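Local coordinates for aldehyde dehydrogenase (Anabaena variabilis, PDB 4H7N), which probably oxidises aldehydes to carboxylic acids with NAD+ as the electron acceptor, at residues Ala448-Lys451 and Arg452-Lys456; Asp146-Pro149 and Ala150-Gly154; Leu411-Gly414 and Ala415-Ile418; Thr113-Pro116 and Phe117-Leu120. One frame throughout, in Å; residues are numbered along the deposited sequence.

Contact 1 (Ala448-Lys451 and Arg452-Lys456)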
ATOM      1  N   ALA A 448      -2.220  10.260   5.736  1.00 47.38           N
ATOM      2  CA  ALA A 448      -2.146   8.965   5.028  1.00 45.70           C
ATOM      3  C   ALA A 448      -3.184   7.951   5.501  1.00 40.99           C
ATOM      4  O   ALA A 448      -3.600   7.085   4.748  1.00 43.00           O
ATOM      5  CB  ALA A 448      -0.748   8.378   5.158  1.00 52.62           C
ATOM      6  N   GLY A 449      -3.629   8.097   6.748  1.00 35.13           N
ATOM      7  CA  GLY A 449      -4.669   7.311   7.322  1.00 35.51           C
ATOM      8  C   GLY A 449      -6.047   7.509   6.678  1.00 36.97           C
ATOM      9  O   GLY A 449      -6.926   6.628   6.804  1.00 37.70           O
ATOM     10  N   LEU A 450      -6.255   8.649   6.005  1.00 29.92           N
ATOM     11  CA  LEU A 450      -7.468   8.833   5.263  1.00 29.23           C
ATOM     12  C   LEU A 450      -7.194   8.593   3.796  1.00 30.65           C
ATOM     13  O   LEU A 450      -7.988   8.014   3.111  1.00 25.81           O
ATOM     14  CB  LEU A 450      -8.066  10.209   5.496  1.00 31.40           C
ATOM     15  CG  LEU A 450      -9.443  10.267   4.874  1.00 31.16           C
ATOM     16  CD1 LEU A 450     -10.393  10.848   5.857  1.00 35.55           C
ATOM     17  CD2 LEU A 450      -9.356  11.080   3.608  1.00 34.33           C
ATOM     18  N   LYS A 451      -6.030   9.018   3.319  1.00 33.19           N
ATOM     19  CA  LYS A 451      -5.739   8.898   1.913  1.00 34.95           C
ATOM     20  C   LYS A 451      -5.572   7.489   1.401  1.00 31.74           C
ATOM     21  O   LYS A 451      -5.810   7.202   0.240  1.00 30.26           O
ATOM     22  CB  LYS A 451      -4.546   9.766   1.582  1.00 42.52           C
ATOM     23  CG  LYS A 451      -4.892  11.243   1.762  1.00 48.17           C
ATOM     24  CD  LYS A 451      -3.745  12.168   1.360  1.00 57.39           C
ATOM     25  CE  LYS A 451      -3.889  12.610  -0.095  1.00 63.43           C
ATOM     26  NZ  LYS A 451      -5.091  13.480  -0.249  1.00 62.86           N
ATOM     27  N   ARG A 452      -5.248   6.554   2.264  1.00 28.90           N
ATOM     28  CA  ARG A 452      -5.260   5.188   1.821  1.00 28.16           C
ATOM     29  C   ARG A 452      -6.588   4.713   1.211  1.00 26.45           C
ATOM     30  O   ARG A 452      -6.598   3.725   0.449  1.00 24.64           O
ATOM     31  CB  ARG A 452      -4.727   4.278   2.915  1.00 32.47           C
ATOM     32  CG  ARG A 452      -5.639   4.041   4.036  1.00 31.87           C
ATOM     33  CD  ARG A 452      -4.880   3.470   5.270  1.00 31.63           C
ATOM     34  NE  ARG A 452      -5.665   3.956   6.390  1.00 29.59           N
ATOM     35  CZ  ARG A 452      -6.178   3.249   7.401  1.00 33.47           C
ATOM     36  NH1 ARG A 452      -5.986   1.952   7.523  1.00 31.24           N
ATOM     37  NH2 ARG A 452      -6.866   3.888   8.337  1.00 34.05           N
ATOM     38  N   PHE A 453      -7.701   5.371   1.557  1.00 23.95           N
ATOM     39  CA  PHE A 453      -9.034   4.949   1.095  1.00 23.39           C
ATOM     40  C   PHE A 453      -9.484   5.610  -0.221  1.00 23.99           C
ATOM     41  O   PHE A 453     -10.623   5.444  -0.617  1.00 25.70           O
ATOM     42  CB  PHE A 453     -10.083   5.243   2.183  1.00 23.30           C
ATOM     43  CG  PHE A 453      -9.864   4.447   3.438  1.00 22.16           C
ATOM     44  CD1 PHE A 453      -9.793   3.083   3.382  1.00 21.66           C
ATOM     45  CD2 PHE A 453      -9.587   5.075   4.617  1.00 21.97           C
ATOM     46  CE1 PHE A 453      -9.565   2.315   4.537  1.00 22.59           C
ATOM     47  CE2 PHE A 453      -9.292   4.344   5.753  1.00 20.84           C
ATOM     48  CZ  PHE A 453      -9.300   2.973   5.722  1.00 22.52           C
ATOM     49  N   LEU A 454      -8.582   6.353  -0.845  1.00 25.38           N
ATOM     50  CA  LEU A 454      -8.836   7.165  -2.049  1.00 27.44           C
ATOM     51  C   LEU A 454      -7.873   6.798  -3.129  1.00 29.74           C
ATOM     52  O   LEU A 454      -6.691   6.496  -2.835  1.00 29.36           O
ATOM     53  CB  LEU A 454      -8.627   8.651  -1.715  1.00 30.45           C
ATOM     54  CG  LEU A 454      -9.664   9.171  -0.685  1.00 30.97           C
ATOM     55  CD1 LEU A 454      -9.084  10.410  -0.053  1.00 35.96           C
ATOM     56  CD2 LEU A 454     -10.983   9.500  -1.368  1.00 32.19           C
ATOM     57  N   ARG A 455      -8.361   6.727  -4.361  1.00 28.20           N
ATOM     58  CA  ARG A 455      -7.466   6.600  -5.482  1.00 29.52           C
ATOM     59  C   ARG A 455      -7.296   8.006  -6.051  1.00 28.29           C
ATOM     60  O   ARG A 455      -8.259   8.734  -6.223  1.00 28.44           O
ATOM     61  CB  ARG A 455      -8.042   5.706  -6.553  1.00 30.63           C
ATOM     62  CG  ARG A 455      -8.048   4.249  -6.195  1.00 35.83           C
ATOM     63  CD  ARG A 455      -8.367   3.489  -7.475  1.00 42.64           C
ATOM     64  NE  ARG A 455      -8.342   2.022  -7.349  1.00 45.95           N
ATOM     65  CZ  ARG A 455      -9.384   1.267  -7.021  1.00 46.82           C
ATOM     66  NH1 ARG A 455      -9.231  -0.059  -6.986  1.00 50.42           N
ATOM     67  NH2 ARG A 455     -10.556   1.819  -6.712  1.00 47.94           N
ATOM     68  N   LYS A 456      -6.059   8.364  -6.308  1.00 28.03           N
ATOM     69  CA  LYS A 456      -5.722   9.616  -6.950  1.00 30.89           C
ATOM     70  C   LYS A 456      -5.909   9.483  -8.441  1.00 29.80           C
ATOM     71  O   LYS A 456      -5.554   8.463  -9.037  1.00 29.45           O
ATOM     72  CB  LYS A 456      -4.264   9.976  -6.615  1.00 34.93           C
ATOM     73  CG  LYS A 456      -4.044  10.354  -5.159  1.00 38.63           C
ATOM     74  CD  LYS A 456      -2.550  10.475  -4.849  1.00 44.40           C
ATOM     75  CE  LYS A 456      -2.200  10.087  -3.407  1.00 47.45           C
ATOM     76  NZ  LYS A 456      -0.702   9.985  -3.304  1.00 51.83           N
TER
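Arg-452 folds its side chain back along the helical turn 448-451 that precedes it and grips the carbonyl of Gly-449. Its backbone N donates to Ala-448 O, and CB lies 3.5 Å from the same Ala-448 O. With chi1 at 75°, CG is set between the backbone N and the carbonyl carbon, which turns the chain back toward the helix. CG is 3.7 Å from Ala-448 O and sits over one face of the Phe-453 ring. CD runs on past the Ala-448 and Gly-449 carbonyls, and the guanidinium then takes Gly-449 O side-on. NE donates at 3.0 Å to Gly-449 O from above the carbonyl plane, whereas NH2 reaches the same Gly-449 O at 3.1 Å on a lone pair. The acceptor lies within 8° of the guanidinium plane, so two bonds to one atom fix the rotation of the group. Phe-453 CZ covers one guanidinium face, and NH2 also forms a salt bridge with Asp-146. Replacing Arg-452 by alanine would take both side-chain donors from Gly-449 O and would probably leave Asp-146 with one cationic partner fewer. Beyond the arginine, the bond from Leu-454 N to Lys-451 O closes a type I beta turn, and Leu-450 CD2 meets Leu-454 CD1 at 3.7 Å. The turn leads from helix 448-451 into strand 454-462, with Leu-450 and Leu-454 packed on helix 82-106, Phe-453 against helix 147-153, and Lys-456 bridged to Glu-431 of the second subunit.

Contact 2 (Asp146-Pro149 and Ala150-Gly154)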
ATOM      1  N   ASP A 146     -10.443   2.580  11.598  1.00 23.82           N
ATOM      2  CA  ASP A 146     -10.360   2.684  10.155  1.00 23.89           C
ATOM      3  C   ASP A 146     -11.715   3.147   9.567  1.00 22.49           C
ATOM      4  O   ASP A 146     -11.785   3.884   8.618  1.00 21.67           O
ATOM      5  CB  ASP A 146      -9.945   1.329   9.546  1.00 26.92           C
ATOM      6  CG  ASP A 146      -8.516   0.867   9.992  1.00 30.34           C
ATOM      7  OD1 ASP A 146      -7.552   1.642   9.876  1.00 33.58           O
ATOM      8  OD2 ASP A 146      -8.392  -0.269  10.451  1.00 38.30           O
ATOM      9  N   THR A 147     -12.802   2.723  10.178  1.00 20.83           N
ATOM     10  CA  THR A 147     -14.145   2.965   9.638  1.00 20.16           C
ATOM     11  C   THR A 147     -14.421   4.443   9.443  1.00 20.43           C
ATOM     12  O   THR A 147     -14.969   4.878   8.408  1.00 21.49           O
ATOM     13  CB  THR A 147     -15.195   2.312  10.569  1.00 20.42           C
ATOM     14  OG1 THR A 147     -14.958   0.900  10.670  1.00 19.69           O
ATOM     15  CG2 THR A 147     -16.639   2.545  10.112  1.00 20.95           C
ATOM     16  N   ILE A 148     -14.077   5.242  10.453  1.00 22.09           N
ATOM     17  CA  ILE A 148     -14.438   6.666  10.437  1.00 22.51           C
ATOM     18  C   ILE A 148     -13.743   7.408   9.290  1.00 20.98           C
ATOM     19  O   ILE A 148     -14.405   8.079   8.559  1.00 22.06           O
ATOM     20  CB  ILE A 148     -14.175   7.359  11.789  1.00 22.05           C
ATOM     21  CG1 ILE A 148     -15.088   6.792  12.880  1.00 23.33           C
ATOM     22  CG2 ILE A 148     -14.287   8.882  11.634  1.00 24.11           C
ATOM     23  CD1 ILE A 148     -16.570   7.014  12.656  1.00 26.34           C
ATOM     24  N   PRO A 149     -12.404   7.312   9.147  1.00 20.52           N
ATOM     25  CA  PRO A 149     -11.831   8.018   7.992  1.00 20.43           C
ATOM     26  C   PRO A 149     -12.296   7.453   6.659  1.00 20.87           C
ATOM     27  O   PRO A 149     -12.525   8.200   5.711  1.00 23.70           O
ATOM     28  CB  PRO A 149     -10.301   7.857   8.189  1.00 20.71           C
ATOM     29  CG  PRO A 149     -10.102   6.789   9.242  1.00 19.66           C
ATOM     30  CD  PRO A 149     -11.374   6.789  10.051  1.00 19.92           C
ATOM     31  N   ALA A 150     -12.501   6.148   6.571  1.00 19.96           N
ATOM     32  CA  ALA A 150     -13.018   5.606   5.328  1.00 20.15           C
ATOM     33  C   ALA A 150     -14.397   6.194   4.980  1.00 21.19           C
ATOM     34  O   ALA A 150     -14.649   6.526   3.820  1.00 19.79           O
ATOM     35  CB  ALA A 150     -13.102   4.109   5.413  1.00 19.40           C
ATOM     36  N   LEU A 151     -15.289   6.341   5.982  1.00 21.36           N
ATOM     37  CA  LEU A 151     -16.577   6.922   5.709  1.00 22.35           C
ATOM     38  C   LEU A 151     -16.447   8.357   5.219  1.00 22.98           C
ATOM     39  O   LEU A 151     -17.136   8.734   4.292  1.00 24.21           O
ATOM     40  CB  LEU A 151     -17.504   6.914   6.939  1.00 22.55           C
ATOM     41  CG  LEU A 151     -18.030   5.509   7.273  1.00 22.24           C
ATOM     42  CD1 LEU A 151     -18.613   5.510   8.676  1.00 23.63           C
ATOM     43  CD2 LEU A 151     -19.106   5.067   6.318  1.00 23.22           C
ATOM     44  N   LEU A 152     -15.584   9.138   5.837  1.00 23.61           N
ATOM     45  CA  LEU A 152     -15.429  10.526   5.457  1.00 24.65           C
ATOM     46  C   LEU A 152     -14.832  10.678   4.073  1.00 24.70           C
ATOM     47  O   LEU A 152     -15.071  11.677   3.383  1.00 25.49           O
ATOM     48  CB  LEU A 152     -14.611  11.269   6.515  1.00 25.91           C
ATOM     49  CG  LEU A 152     -15.442  11.515   7.794  1.00 27.52           C
ATOM     50  CD1 LEU A 152     -14.601  11.875   9.014  1.00 28.62           C
ATOM     51  CD2 LEU A 152     -16.491  12.596   7.584  1.00 29.49           C
ATOM     52  N   ALA A 153     -14.046   9.698   3.673  1.00 24.20           N
ATOM     53  CA  ALA A 153     -13.471   9.654   2.342  1.00 25.20           C
ATOM     54  C   ALA A 153     -14.547   9.465   1.283  1.00 26.54           C
ATOM     55  O   ALA A 153     -14.298   9.736   0.108  1.00 27.45           O
ATOM     56  CB  ALA A 153     -12.459   8.523   2.208  1.00 24.31           C
ATOM     57  N   GLY A 154     -15.724   9.011   1.692  1.00 24.55           N
ATOM     58  CA  GLY A 154     -16.769   8.696   0.755  1.00 25.86           C
ATOM     59  C   GLY A 154     -16.980   7.212   0.476  1.00 24.89           C
ATOM     60  O   GLY A 154     -17.744   6.882  -0.382  1.00 25.35           O
TER
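Thr-147 and Leu-151 sit one turn apart on the short alpha-helix 147-153, which ends in a Schellman motif at Gly-154. The i to i+4 backbone bonds run across the two segments: Ala-150 N gives to Asp-146 O at 3.1 Å, Leu-151 N to Thr-147 O at 2.9 Å, Leu-152 N to Ile-148 O at 3.1 Å and Ala-153 N to Pro-149 O at 3.0 Å. At the C-terminal end Gly-154 N donates to Leu-151 O, and its positive phi of 103° would jam a CB against the preceding carbonyl. The carbonyl of Leu-152 meets Arg-52 NE, Gly-154 O takes a bond from Gln-41 NE2, and Ala-153 O from a glycerol, probably carried over from crystallisation. Thr-147 OG1 is bonded to Ser-143 O, and buried Asp-146 divides its carboxylate between two salt bridges, OD1 to Arg-452 and OD2 to Arg-444. Val-157 of strand 156-161 packs against Thr-147 and Leu-151, while Trp-98 of helix 82-106 touches Ile-148 and Leu-152. Ile-148 runs alongside Leu-152, its CG2 4.0 Å from Leu-152 CD1. Thr-147 likewise flanks Leu-151: with chi1 at -59°, CG2 stands anti to the backbone N, 3.8 Å from Leu-151 CD1.

Contact 3 (Leu411-Gly414 and Ala415-Ile418)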
ATOM      1  N   LEU A 411      16.222   1.011  16.704  1.00 29.23           N
ATOM      2  CA  LEU A 411      15.242  -0.021  16.893  1.00 28.57           C
ATOM      3  C   LEU A 411      14.363  -0.196  15.661  1.00 25.77           C
ATOM      4  O   LEU A 411      13.935   0.783  15.074  1.00 25.11           O
ATOM      5  CB  LEU A 411      14.374   0.318  18.106  1.00 28.08           C
ATOM      6  CG  LEU A 411      15.135   0.491  19.423  1.00 28.82           C
ATOM      7  CD1 LEU A 411      14.118   0.797  20.540  1.00 29.46           C
ATOM      8  CD2 LEU A 411      15.885  -0.792  19.757  1.00 29.07           C
ATOM      9  N   ASN A 412      14.075  -1.439  15.314  1.00 25.45           N
ATOM     10  CA  ASN A 412      13.212  -1.785  14.207  1.00 25.19           C
ATOM     11  C   ASN A 412      11.707  -1.747  14.580  1.00 24.40           C
ATOM     12  O   ASN A 412      11.033  -2.751  14.557  1.00 26.02           O
ATOM     13  CB  ASN A 412      13.619  -3.184  13.675  1.00 26.57           C
ATOM     14  CG  ASN A 412      15.080  -3.243  13.233  1.00 29.36           C
ATOM     15  OD1 ASN A 412      15.629  -2.278  12.702  1.00 29.92           O
ATOM     16  ND2 ASN A 412      15.723  -4.360  13.498  1.00 28.87           N
ATOM     17  N   ALA A 413      11.176  -0.563  14.847  1.00 25.56           N
ATOM     18  CA  ALA A 413       9.773  -0.380  15.216  1.00 25.27           C
ATOM     19  C   ALA A 413       9.259   0.925  14.718  1.00 23.44           C
ATOM     20  O   ALA A 413      10.018   1.891  14.586  1.00 23.56           O
ATOM     21  CB  ALA A 413       9.602  -0.461  16.733  1.00 25.36           C
ATOM     22  N   GLY A 414       7.954   0.983  14.467  1.00 22.31           N
ATOM     23  CA  GLY A 414       7.355   2.162  13.864  1.00 23.01           C
ATOM     24  C   GLY A 414       7.236   3.370  14.774  1.00 23.35           C
ATOM     25  O   GLY A 414       7.394   4.497  14.330  1.00 25.40           O
ATOM     26  N   ALA A 415       6.898   3.142  16.030  1.00 24.66           N
ATOM     27  CA  ALA A 415       6.708   4.274  16.972  1.00 25.16           C
ATOM     28  C   ALA A 415       7.471   4.052  18.284  1.00 24.75           C
ATOM     29  O   ALA A 415       7.253   3.051  18.964  1.00 23.26           O
ATOM     30  CB  ALA A 415       5.236   4.492  17.229  1.00 26.15           C
ATOM     31  N   ILE A 416       8.419   4.921  18.589  1.00 22.44           N
ATOM     32  CA  ILE A 416       9.166   4.743  19.774  1.00 23.61           C
ATOM     33  C   ILE A 416       8.805   5.858  20.746  1.00 23.41           C
ATOM     34  O   ILE A 416       8.938   7.044  20.460  1.00 24.49           O
ATOM     35  CB  ILE A 416      10.677   4.750  19.547  1.00 25.03           C
ATOM     36  CG1 ILE A 416      11.067   3.923  18.289  1.00 27.61           C
ATOM     37  CG2 ILE A 416      11.434   4.374  20.816  1.00 25.00           C
ATOM     38  CD1 ILE A 416      10.918   2.452  18.415  1.00 30.11           C
ATOM     39  N   SER A 417       8.393   5.443  21.922  1.00 23.29           N
ATOM     40  CA  SER A 417       8.136   6.404  23.019  1.00 22.61           C
ATOM     41  C   SER A 417       9.440   6.704  23.732  1.00 23.64           C
ATOM     42  O   SER A 417      10.210   5.790  23.977  1.00 22.72           O
ATOM     43  CB  SER A 417       7.109   5.808  23.987  1.00 22.82           C
ATOM     44  OG  SER A 417       5.812   5.720  23.386  1.00 22.78           O
ATOM     45  N   ILE A 418       9.664   7.988  24.064  1.00 23.60           N
ATOM     46  CA  ILE A 418      10.898   8.448  24.587  1.00 24.52           C
ATOM     47  C   ILE A 418      10.650   9.071  25.975  1.00 25.58           C
ATOM     48  O   ILE A 418       9.897  10.052  26.107  1.00 26.48           O
ATOM     49  CB  ILE A 418      11.540   9.522  23.660  1.00 25.30           C
ATOM     50  CG1 ILE A 418      11.760   8.971  22.231  1.00 25.06           C
ATOM     51  CG2 ILE A 418      12.843   9.949  24.267  1.00 25.97           C
ATOM     52  CD1 ILE A 418      12.783   7.844  22.130  1.00 24.79           C
TER
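Ile-416 CD1 is the atom on which the contact turns, lying 3.6 Å from Ala-413 CB. The same CD1 is 4.1 Å from Leu-411 CB and 4.2 Å from Leu-411 CD1, and the two longer side chains cross at about a right angle. These are apolar contacts, and no hydrogen bond joins the two segments. The delta methyl gets there through two torsions: chi1 of -43° places CG1 beside the backbone N, and chi2 of -71° then swings CD1 back toward the preceding loop. Opposite the methyl, the CB bonds of Leu-411 and Ala-413 both point toward the strand. What brings them together is the bend at Asn-412, the centre of an inverse gamma turn, where Ala-413 N makes a weak bond to Leu-411 O at 3.1 Å. Asn-412 N is held in turn by Asn-386 OD1, and Ala-413 O accepts from Gln-457 of the second subunit. Farther out, Leu-411 and Ile-416 both rest on Ala-394 and Val-396 of strand 393-397, and Ile-416 also touches Ala-408 of helix 401-408. The loop thus joins that helix to strand 415-418, which hydrogen-bonds strand 393-397 within its own chain and pairs in parallel with a strand of the second subunit, carrying the sheet across the dimer interface.

Contact 4 (Thr113-Pro116 and Phe117-Leu120)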
ATOM      1  N   THR A 113       2.329  22.530 -15.333  1.00 42.81           N
ATOM      2  CA  THR A 113       3.309  21.465 -15.468  1.00 40.95           C
ATOM      3  C   THR A 113       4.525  22.048 -16.136  1.00 41.77           C
ATOM      4  O   THR A 113       4.515  23.201 -16.468  1.00 42.11           O
ATOM      5  CB  THR A 113       2.766  20.342 -16.371  1.00 39.79           C
ATOM      6  OG1 THR A 113       2.641  20.813 -17.724  1.00 39.50           O
ATOM      7  CG2 THR A 113       1.419  19.845 -15.850  1.00 39.67           C
ATOM      8  N   SER A 114       5.536  21.223 -16.392  1.00 43.07           N
ATOM      9  CA  SER A 114       6.715  21.619 -17.124  1.00 45.17           C
ATOM     10  C   SER A 114       6.428  21.911 -18.582  1.00 46.92           C
ATOM     11  O   SER A 114       7.319  22.334 -19.299  1.00 46.09           O
ATOM     12  CB  SER A 114       7.758  20.519 -17.066  1.00 46.26           C
ATOM     13  OG  SER A 114       7.268  19.321 -17.661  1.00 46.60           O
ATOM     14  N   ILE A 115       5.204  21.686 -19.041  1.00 45.25           N
ATOM     15  CA  ILE A 115       4.869  22.015 -20.419  1.00 47.60           C
ATOM     16  C   ILE A 115       3.819  23.136 -20.420  1.00 47.55           C
ATOM     17  O   ILE A 115       2.779  23.009 -19.771  1.00 46.25           O
ATOM     18  CB  ILE A 115       4.409  20.743 -21.161  1.00 48.46           C
ATOM     19  CG1 ILE A 115       5.539  19.714 -21.100  1.00 48.18           C
ATOM     20  CG2 ILE A 115       4.014  21.054 -22.596  1.00 49.49           C
ATOM     21  CD1 ILE A 115       5.326  18.530 -21.987  1.00 48.59           C
ATOM     22  N   PRO A 116       4.095  24.255 -21.139  1.00 48.06           N
ATOM     23  CA  PRO A 116       3.214  25.394 -20.911  1.00 46.19           C
ATOM     24  C   PRO A 116       1.799  25.203 -21.430  1.00 44.99           C
ATOM     25  O   PRO A 116       0.926  25.891 -20.954  1.00 45.72           O
ATOM     26  CB  PRO A 116       3.914  26.574 -21.623  1.00 47.86           C
ATOM     27  CG  PRO A 116       4.981  25.982 -22.451  1.00 49.38           C
ATOM     28  CD  PRO A 116       5.226  24.566 -22.032  1.00 47.47           C
ATOM     29  N   PHE A 117       1.561  24.301 -22.391  1.00 43.67           N
ATOM     30  CA  PHE A 117       0.198  24.078 -22.913  1.00 42.68           C
ATOM     31  C   PHE A 117      -0.492  22.836 -22.324  1.00 41.01           C
ATOM     32  O   PHE A 117      -1.538  22.416 -22.829  1.00 41.68           O
ATOM     33  CB  PHE A 117       0.185  23.984 -24.428  1.00 42.90           C
ATOM     34  CG  PHE A 117       1.172  23.006 -24.996  1.00 43.99           C
ATOM     35  CD1 PHE A 117       0.817  21.683 -25.210  1.00 45.44           C
ATOM     36  CD2 PHE A 117       2.454  23.412 -25.354  1.00 46.42           C
ATOM     37  CE1 PHE A 117       1.724  20.782 -25.754  1.00 44.77           C
ATOM     38  CE2 PHE A 117       3.365  22.521 -25.894  1.00 46.06           C
ATOM     39  CZ  PHE A 117       3.000  21.198 -26.093  1.00 45.40           C
ATOM     40  N   ILE A 118       0.099  22.258 -21.283  1.00 38.74           N
ATOM     41  CA  ILE A 118      -0.517  21.188 -20.548  1.00 37.01           C
ATOM     42  C   ILE A 118      -0.713  21.602 -19.088  1.00 37.20           C
ATOM     43  O   ILE A 118       0.264  21.889 -18.355  1.00 36.89           O
ATOM     44  CB  ILE A 118       0.324  19.873 -20.530  1.00 36.74           C
ATOM     45  CG1 ILE A 118       0.708  19.367 -21.930  1.00 37.10           C
ATOM     46  CG2 ILE A 118      -0.418  18.773 -19.783  1.00 35.50           C
ATOM     47  CD1 ILE A 118      -0.463  19.023 -22.845  1.00 37.30           C
ATOM     48  N   ALA A 119      -1.973  21.562 -18.659  1.00 36.98           N
ATOM     49  CA  ALA A 119      -2.369  21.860 -17.291  1.00 37.34           C
ATOM     50  C   ALA A 119      -2.737  20.549 -16.560  1.00 36.13           C
ATOM     51  O   ALA A 119      -3.139  19.590 -17.187  1.00 37.70           O
ATOM     52  CB  ALA A 119      -3.563  22.783 -17.316  1.00 38.42           C
ATOM     53  N   LEU A 120      -2.654  20.549 -15.239  1.00 37.76           N
ATOM     54  CA  LEU A 120      -2.890  19.370 -14.433  1.00 36.61           C
ATOM     55  C   LEU A 120      -3.971  19.667 -13.401  1.00 36.28           C
ATOM     56  O   LEU A 120      -3.892  20.677 -12.677  1.00 37.98           O
ATOM     57  CB  LEU A 120      -1.578  18.982 -13.730  1.00 36.53           C
ATOM     58  CG  LEU A 120      -1.714  17.876 -12.669  1.00 36.72           C
ATOM     59  CD1 LEU A 120      -2.033  16.519 -13.291  1.00 36.44           C
ATOM     60  CD2 LEU A 120      -0.440  17.786 -11.831  1.00 37.61           C
TER
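The Phe-117 ring has Ile-115 CG2 over one face, a CH-pi contact in which the methyl is 3.7 Å from the ring centroid and only 14° off the normal. Pro-116, between the two, approaches the ring more loosely, its CD 4.5 Å from Phe-117 CD2. The branching of Ile-115 makes this possible: CG2 lies opposite the backbone N, and from there it also meets Ile-118 CG1 at 3.8 Å. The same residues form a type I beta turn from Ile-115 to Ile-118, closed by Ile-118 N donating to Ile-115 O at 3.2 Å. The hydroxyl of Thr-113 ties in the other end of the loop. OG1 donates to Ile-118 O at 2.7 Å and accepts from Ile-115 N at 3.0 Å, the latter an ST turn, while CG2 touches Leu-120 CB at 3.8 Å. A valine in its place would probably leave both Ile-118 O and Ile-115 N without this partner and free the loop to shift. Phe-117 further packs on Pro-469 and Asp-468, and Thr-113 on Met-427 of the second subunit. One hydroxyl acting as donor and acceptor thus ties the connection between strands 109-112 and 118-134 together, and the methyl-on-ring contact adds apolar packing.

From the N terminus, contact 4 comes first and closes the connection between strands 109-112 and 118-134. Contact 2 follows as the short helix 147-153 before strand 156-161, then contact 3 leads from helix 401-408 into strand 415-418, and contact 1 turns helix 448-451 into strand 454-462. All four are in series, so none nests or crosses. Contacts 1 and 2 touch directly, and their packing includes Leu-450 CD1 at 3.4 Å from Pro-149 O. Contacts 1 and 4 share a sheet, their centres about 26 Å apart, whereas contact 3 belongs, within this chain, to the other sheet. Contacts 1, 3 and 4 all meet the second subunit.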